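Local coordinates for uncharacterized protein MG376 homolog (Mycoplasma pneumoniae, PDB 2HQL) that binds single-stranded DNA, probably through its small OB fold, although its precise cellular role is not established, at residues E61-K66 with F97-E102. Sequence-based numbering, arbitrary orientation.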
# COMPACT_ATOMS: atom_id res chain seq x y z
N GLU A 61 -6.53 15.37 12.19
CA GLU A 61 -6.06 16.75 12.24
C GLU A 61 -5.57 17.13 13.63
O GLU A 61 -4.62 17.91 13.78
CB GLU A 61 -7.19 17.69 11.80
CG GLU A 61 -6.89 19.15 12.03
CD GLU A 61 -8.02 20.04 11.57
OE1 GLU A 61 -9.18 19.79 11.96
OE2 GLU A 61 -7.73 20.98 10.81
N LYS A 62 -6.20 16.58 14.66
CA LYS A 62 -5.81 16.84 16.04
C LYS A 62 -4.51 16.09 16.36
O LYS A 62 -3.56 16.68 16.89
CB LYS A 62 -6.93 16.43 16.99
CG LYS A 62 -8.14 17.34 16.89
CD LYS A 62 -9.29 16.91 17.79
CE LYS A 62 -10.38 17.98 17.80
NZ LYS A 62 -11.61 17.55 18.50
N HIS A 63 -4.47 14.80 16.05
CA HIS A 63 -3.27 14.00 16.29
C HIS A 63 -2.15 14.67 15.52
O HIS A 63 -0.98 14.55 15.87
CB HIS A 63 -3.47 12.57 15.76
CG HIS A 63 -2.25 11.71 15.85
ND1 HIS A 63 -1.04 12.07 15.31
CD2 HIS A 63 -2.06 10.50 16.43
CE1 HIS A 63 -0.16 11.12 15.54
NE2 HIS A 63 -0.75 10.15 16.21
N THR A 64 -2.52 15.37 14.46
CA THR A 64 -1.56 16.08 13.63
C THR A 64 -1.02 17.33 14.34
O THR A 64 0.17 17.65 14.25
CB THR A 64 -2.22 16.47 12.29
OG1 THR A 64 -1.98 15.43 11.33
CG2 THR A 64 -1.71 17.80 11.78
N LYS A 65 -1.87 18.04 15.06
CA LYS A 65 -1.41 19.23 15.75
C LYS A 65 -0.90 18.91 17.14
O LYS A 65 -0.78 19.80 17.98
CB LYS A 65 -2.53 20.28 15.81
CG LYS A 65 -2.85 20.87 14.45
CD LYS A 65 -3.89 21.96 14.52
CE LYS A 65 -4.20 22.52 13.13
NZ LYS A 65 -5.21 23.63 13.13
N LYS A 66 -0.56 17.64 17.37
CA LYS A 66 -0.07 17.20 18.67
C LYS A 66 1.16 16.28 18.62
O LYS A 66 2.02 16.34 19.50
CB LYS A 66 -1.20 16.49 19.40
CG LYS A 66 -0.89 16.07 20.82
CD LYS A 66 -2.11 15.39 21.39
CE LYS A 66 -1.83 14.81 22.75
NZ LYS A 66 -3.04 14.08 23.23
N PHE A 97 -3.45 4.73 16.06
CA PHE A 97 -2.95 4.17 17.31
C PHE A 97 -2.32 5.23 18.22
O PHE A 97 -1.97 6.33 17.78
CB PHE A 97 -1.93 3.07 17.02
CG PHE A 97 -2.47 1.92 16.19
CD1 PHE A 97 -3.47 1.09 16.70
CD2 PHE A 97 -1.98 1.67 14.91
CE1 PHE A 97 -3.96 0.02 15.95
CE2 PHE A 97 -2.46 0.60 14.16
CZ PHE A 97 -3.46 -0.23 14.68
N ASN A 98 -2.19 4.87 19.50
CA ASN A 98 -1.57 5.76 20.48
C ASN A 98 -0.07 5.73 20.22
O ASN A 98 0.55 4.67 20.27
CB ASN A 98 -1.88 5.28 21.90
CG ASN A 98 -0.97 5.90 22.94
OD1 ASN A 98 -0.61 7.07 22.85
ND2 ASN A 98 -0.61 5.12 23.96
N PRO A 99 0.53 6.90 19.93
CA PRO A 99 1.97 6.97 19.67
C PRO A 99 2.84 6.44 20.81
O PRO A 99 4.08 6.50 20.75
CB PRO A 99 2.19 8.46 19.39
CG PRO A 99 1.12 9.12 20.18
CD PRO A 99 -0.08 8.24 19.91
N LYS A 100 2.20 5.90 21.84
CA LYS A 100 2.92 5.36 22.98
C LYS A 100 2.78 3.85 22.99
O LYS A 100 3.36 3.18 23.85
CB LYS A 100 2.36 5.95 24.28
CG LYS A 100 2.56 7.46 24.42
CD LYS A 100 1.88 8.00 25.66
CE LYS A 100 2.10 9.51 25.82
NZ LYS A 100 1.40 10.02 27.05
N ASN A 101 2.02 3.32 22.04
CA ASN A 101 1.80 1.88 21.96
C ASN A 101 2.58 1.15 20.87
O ASN A 101 2.67 1.60 19.74
CB ASN A 101 0.31 1.57 21.77
CG ASN A 101 -0.49 1.71 23.05
OD1 ASN A 101 -0.01 1.37 24.13
ND2 ASN A 101 -1.72 2.20 22.94
N GLU A 102 3.15 0.01 21.26
CA GLU A 102 3.85 -0.87 20.34
C GLU A 102 2.79 -1.76 19.69
O GLU A 102 2.10 -2.52 20.37
CB GLU A 102 4.85 -1.74 21.11
CG GLU A 102 5.40 -2.91 20.31
CD GLU A 102 6.18 -3.87 21.19
OE1 GLU A 102 7.21 -3.45 21.75
OE2 GLU A 102 5.74 -5.03 21.34
O HOH W 1 0.77 7.21 16.41
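The CA atoms of H63 and P99 are 9.4 Å apart, the shortest such distance between the last turn of helix 54-64 and the turn that follows strand 86-96, a gap that the H63 side chain and the ring of P99 share. The imidazole extends off the helix because chi1 (175°) turns CG away from the backbone N, bringing its outermost nitrogen, NE2, toward the proline. H63 NE2 lies 4.2 Å from CD of P99, which approaches the ring obliquely. The carbonyl O of F97 sits at the ring edge, near the imidazole plane, but its 4.3 Å from H63 NE2 is too long for a direct bond. A water fills in: it donates to F97 O at 3.2 Å and meets H63 NE2 more weakly at 3.3 Å. In this OB-fold protein the helix lies between the third and fourth strands of the chain, and the contact joins its C-terminal end to the segment leaving the last strand, illustrating how a solvent molecule can complete a sparse helix-to-loop interface. Segment 97-102 is shaped by a type I beta turn from N98 to N101, closed by a hydrogen bond from N101 N to N98 O of 2.7 Å. Y67 borders both partners, its ring meeting that of H63 with planes about 60° apart, and P99 also packs against Y67, while I17 and I70 pack against the buried histidine.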